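Local coordinates for protein inactive Zymogen C11 Protease (Parabacteroides distasonis, PDB 6MZO) that is the inactive zymogen of a clostripain-like C11 cysteine protease, a family whose active members hydrolyse peptide bonds, at residues 111-116 / 158-163; 183-188 / 224-229. All coordinates share one frame; numbering follows the deposited sequence.

In the fold
Both contacts lie on one mixed, caspase-like sheet: strand 178-183 lies next to strand 155-162 of contact 1, and its last residue, Gly183, opens contact 2 by pairing with strand 226-231. Contact 1 joins two parallel strands in the middle of the sheet; contact 2 adds an antiparallel neighbour and the turn that follows Gly183. Their centres are about 11 Å apart, and they meet at the loop ends. There the backbone of contact 2 lies beside the probable His–Cys pair of contact 1: Cys163 SG is 3.8 Å from Glu187 CA, and His116 ND1 is 3.4 Å from Ile188 O. The turn of contact 2 thus leads into a chain bordering the probable active site.

Contact 1. Residues 111-116 / 158-163; sequences LVLWSH and ILFDAC
Leu111 to Trp114 and Ile158 to Asp161 pair as neighbouring parallel strands, buried in the middle of the mixed sheet, with a polar cluster toward their C-terminal ends. Backbone bonds alternate across the pair, from Leu159 N to Leu111 O and Leu113 N to Leu159 O, through Asp161 N to Leu113 O, to Ser115 N and Asp161 O. On one face Val112 and Leu159 lie side by side, CG1 of the valine 4.1 Å from CD2 of the leucine; on the other, Leu113 CD1 comes within 3.8 Å of Phe160 CE1. The connection, which includes helices 125-128 and 143-150, makes a beta-alpha-beta crossover, and the chain carries, at the C-terminal side of the two strands, the His and the Asp-Ala-Cys at which clan CD peptidases place their catalytic pair, so His116 and Cys163 are probably that pair. His116 ND1 and Cys163 SG are 5.7 Å apart. Asp161 grips the imidazole from the next strand: His116 NE2 donates to Asp161 OD1 over 2.8 Å, and the bond lies in the ring plane yet reaches the carboxylate from above its own plane. With CG anti to the backbone N (chi1 -169°), the Asp161 carboxylate crosses the pyrrole side of the indole at a steep angle, planes 69° apart, OD2 standing 3.2 Å from Trp114 CD1, while Tyr195 OH and Phe193 N bond to OD2 and fix its other end. His116 CD2 lies over a face of the Trp114 ring, offset toward the rim, and the indole is itself tied down by NE1 bonding to Asn191 O.

Contact 2. Residues 183-188 / 224-229; sequences GSPTEI and AGTISV
Thr226 OG1 sits between two hydroxyls of the facing turn, 2.7 Å from Ser184 OG and equally close to Thr186 OG1; its single proton can serve either, so the direction of the bonding is not settled. The Thr186 and Thr226 side chains cross at about a right angle, and Pro185 lays its ring against the same oxygen, CD being 3.3 Å from Thr226 OG1. Ser184 OG, anti to its backbone N (chi1 175°), is also taken by Thr186 N at 3.0 Å, closing an ST turn. Farther along, a water accepts from Thr226 N and donates to Glu187 O, bridging the backbones. The other end is set by Gly183 and Ser228, whose N and O atoms form an antiparallel hydrogen-bonded pair, with Ile227 CD1 folded back to 3.2 Å from Gly183 O. Behind them, Ser228 OG bonds to Gly330 O and Ser166 OG, while strand 302-307 lies on the far side of strand 226-231. A parallel strand ending beside an antiparallel one is what the caspase-like fold has at this edge of its six-stranded core, whose last strand runs against the others.

Contact 1. Residues 111-116 / 158-163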
# COMPACT_ATOMS: atom_id res chain seq x y z
N LEU A 111 4.36 4.37 -9.33
CA LEU A 111 3.35 3.36 -9.53
C LEU A 111 2.25 3.56 -8.45
O LEU A 111 2.65 3.67 -7.29
CB LEU A 111 3.98 1.93 -9.43
CG LEU A 111 2.93 0.84 -9.67
CD1 LEU A 111 2.30 0.77 -11.08
CD2 LEU A 111 3.71 -0.50 -9.35
N VAL A 112 1.00 3.64 -8.89
CA VAL A 112 -0.18 3.64 -7.95
C VAL A 112 -0.91 2.34 -8.24
O VAL A 112 -1.26 2.06 -9.40
CB VAL A 112 -1.10 4.77 -8.22
CG1 VAL A 112 -2.31 4.70 -7.28
CG2 VAL A 112 -0.33 6.12 -8.06
N LEU A 113 -1.10 1.52 -7.21
CA LEU A 113 -1.80 0.21 -7.40
C LEU A 113 -3.04 0.30 -6.59
O LEU A 113 -2.98 0.56 -5.36
CB LEU A 113 -0.97 -0.94 -6.90
CG LEU A 113 0.33 -1.19 -7.61
CD1 LEU A 113 1.02 -2.45 -6.95
CD2 LEU A 113 0.01 -1.38 -9.06
N TRP A 114 -4.17 0.24 -7.24
CA TRP A 114 -5.43 0.37 -6.57
C TRP A 114 -6.08 -1.00 -6.50
O TRP A 114 -6.28 -1.65 -7.56
CB TRP A 114 -6.36 1.32 -7.36
CG TRP A 114 -7.66 1.68 -6.69
CD1 TRP A 114 -7.92 2.82 -5.96
CD2 TRP A 114 -8.88 0.94 -6.72
NE1 TRP A 114 -9.21 2.80 -5.52
CE2 TRP A 114 -9.82 1.67 -5.97
CE3 TRP A 114 -9.25 -0.26 -7.28
CZ2 TRP A 114 -11.11 1.22 -5.78
CZ3 TRP A 114 -10.55 -0.71 -7.10
CH2 TRP A 114 -11.45 0.03 -6.35
N SER A 115 -6.43 -1.40 -5.29
CA SER A 115 -7.01 -2.75 -5.13
C SER A 115 -7.63 -2.75 -3.76
O SER A 115 -6.91 -2.84 -2.78
CB SER A 115 -5.90 -3.81 -5.21
OG SER A 115 -6.43 -5.15 -5.15
N HIS A 116 -8.93 -2.60 -3.65
CA HIS A 116 -9.57 -2.73 -2.35
C HIS A 116 -10.16 -4.14 -2.10
O HIS A 116 -10.99 -4.62 -2.86
CB HIS A 116 -10.62 -1.65 -2.19
CG HIS A 116 -10.04 -0.27 -2.19
ND1 HIS A 116 -10.75 0.84 -1.77
CD2 HIS A 116 -8.82 0.18 -2.56
CE1 HIS A 116 -9.98 1.91 -1.88
NE2 HIS A 116 -8.80 1.54 -2.34
N ILE A 158 5.92 3.70 -4.63
CA ILE A 158 4.73 2.92 -4.94
C ILE A 158 3.69 3.38 -3.94
O ILE A 158 3.97 3.42 -2.72
CB ILE A 158 4.91 1.37 -4.80
CG1 ILE A 158 5.96 0.86 -5.81
CG2 ILE A 158 3.54 0.69 -4.97
CD1 ILE A 158 6.46 -0.63 -5.51
N LEU A 159 2.53 3.79 -4.47
CA LEU A 159 1.39 4.20 -3.63
C LEU A 159 0.40 3.05 -3.64
O LEU A 159 -0.14 2.71 -4.69
CB LEU A 159 0.79 5.48 -4.20
CG LEU A 159 -0.34 6.18 -3.42
CD1 LEU A 159 -0.69 7.53 -4.13
CD2 LEU A 159 -1.60 5.40 -3.34
N PHE A 160 0.21 2.43 -2.46
CA PHE A 160 -0.78 1.33 -2.38
C PHE A 160 -2.12 1.90 -1.97
O PHE A 160 -2.32 2.23 -0.79
CB PHE A 160 -0.31 0.29 -1.35
CG PHE A 160 0.86 -0.54 -1.80
CD1 PHE A 160 0.70 -1.50 -2.80
CD2 PHE A 160 2.11 -0.40 -1.18
CE1 PHE A 160 1.75 -2.29 -3.19
CE2 PHE A 160 3.19 -1.23 -1.59
CZ PHE A 160 2.98 -2.15 -2.59
N ASP A 161 -3.04 2.03 -2.91
CA ASP A 161 -4.38 2.46 -2.57
C ASP A 161 -5.17 1.19 -2.32
O ASP A 161 -5.86 0.67 -3.19
CB ASP A 161 -4.95 3.38 -3.71
CG ASP A 161 -6.25 4.07 -3.27
OD1 ASP A 161 -6.94 3.59 -2.33
OD2 ASP A 161 -6.67 5.00 -3.93
N ALA A 162 -5.01 0.68 -1.08
CA ALA A 162 -5.38 -0.70 -0.76
C ALA A 162 -5.39 -0.79 0.77
O ALA A 162 -4.90 0.10 1.44
CB ALA A 162 -4.35 -1.71 -1.35
N CYS A 163 -6.03 -1.84 1.25
CA CYS A 163 -5.98 -2.03 2.70
C CYS A 163 -4.73 -2.71 3.20
O CYS A 163 -4.21 -3.67 2.61
CB CYS A 163 -7.20 -2.85 3.17
SG CYS A 163 -8.78 -2.13 2.67

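Contact 2. Residues 183-188 / 224-229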
# COMPACT_ATOMS: atom_id res chain seq x y z
N GLY A 183 1.15 4.14 2.07
CA GLY A 183 -0.00 3.25 2.25
C GLY A 183 -0.67 3.48 3.58
O GLY A 183 -0.29 4.41 4.31
N SER A 184 -1.66 2.66 3.84
CA SER A 184 -2.37 2.72 5.15
C SER A 184 -2.13 1.46 5.90
O SER A 184 -2.20 0.36 5.33
CB SER A 184 -3.88 2.91 4.95
OG SER A 184 -4.60 2.85 6.20
N PRO A 185 -1.87 1.57 7.21
CA PRO A 185 -1.86 0.34 8.04
C PRO A 185 -3.22 -0.20 8.31
O PRO A 185 -3.28 -1.31 8.85
CB PRO A 185 -1.18 0.76 9.33
CG PRO A 185 -1.40 2.30 9.39
CD PRO A 185 -1.42 2.79 7.95
N THR A 186 -4.27 0.54 8.01
CA THR A 186 -5.64 0.07 8.28
C THR A 186 -6.41 -0.01 6.99
O THR A 186 -5.74 -0.17 5.94
CB THR A 186 -6.39 0.93 9.36
OG1 THR A 186 -6.60 2.28 8.91
CG2 THR A 186 -5.54 0.89 10.60
N GLU A 187 -7.74 0.07 7.00
CA GLU A 187 -8.51 -0.00 5.75
C GLU A 187 -8.60 1.37 5.13
O GLU A 187 -8.59 2.40 5.81
CB GLU A 187 -9.91 -0.61 5.99
CG GLU A 187 -9.78 -2.04 6.36
CD GLU A 187 -11.11 -2.80 6.38
OE1 GLU A 187 -12.14 -2.29 5.89
OE2 GLU A 187 -11.08 -3.92 6.89
N ILE A 188 -8.62 1.39 3.78
CA ILE A 188 -9.00 2.55 3.05
C ILE A 188 -10.23 2.12 2.34
O ILE A 188 -10.21 1.12 1.60
CB ILE A 188 -8.01 2.95 2.02
CG1 ILE A 188 -6.65 3.16 2.66
CG2 ILE A 188 -8.50 4.19 1.31
CD1 ILE A 188 -5.52 3.49 1.62
N ALA A 224 -12.28 9.38 9.09
CA ALA A 224 -11.35 8.42 9.63
C ALA A 224 -10.38 7.95 8.55
O ALA A 224 -10.77 7.78 7.39
CB ALA A 224 -12.07 7.22 10.18
N GLY A 225 -9.13 7.82 8.92
CA GLY A 225 -8.12 7.33 7.98
C GLY A 225 -6.76 7.33 8.65
O GLY A 225 -6.52 8.12 9.57
N THR A 226 -5.89 6.43 8.20
CA THR A 226 -4.52 6.33 8.69
C THR A 226 -3.62 6.29 7.50
O THR A 226 -3.98 5.61 6.50
CB THR A 226 -4.28 5.06 9.56
OG1 THR A 226 -4.44 3.87 8.74
CG2 THR A 226 -5.25 5.01 10.79
N ILE A 227 -2.45 6.95 7.57
CA ILE A 227 -1.53 6.96 6.42
C ILE A 227 -0.10 6.93 6.96
O ILE A 227 0.17 7.37 8.10
CB ILE A 227 -1.78 8.22 5.53
CG1 ILE A 227 -1.07 8.11 4.16
CG2 ILE A 227 -1.47 9.48 6.33
CD1 ILE A 227 -1.81 7.07 3.37
N SER A 228 0.80 6.35 6.18
CA SER A 228 2.23 6.43 6.46
C SER A 228 3.06 6.30 5.24
O SER A 228 2.57 5.83 4.17
CB SER A 228 2.66 5.37 7.46
OG SER A 228 2.32 4.07 7.00
N VAL A 229 4.27 6.81 5.38
CA VAL A 229 5.23 6.78 4.29
C VAL A 229 6.54 6.17 4.77
O VAL A 229 7.12 6.65 5.78
CB VAL A 229 5.57 8.20 3.81
CG1 VAL A 229 6.56 8.12 2.65
CG2 VAL A 229 4.36 8.92 3.31
O HOH W 1 -7.05 4.74 6.02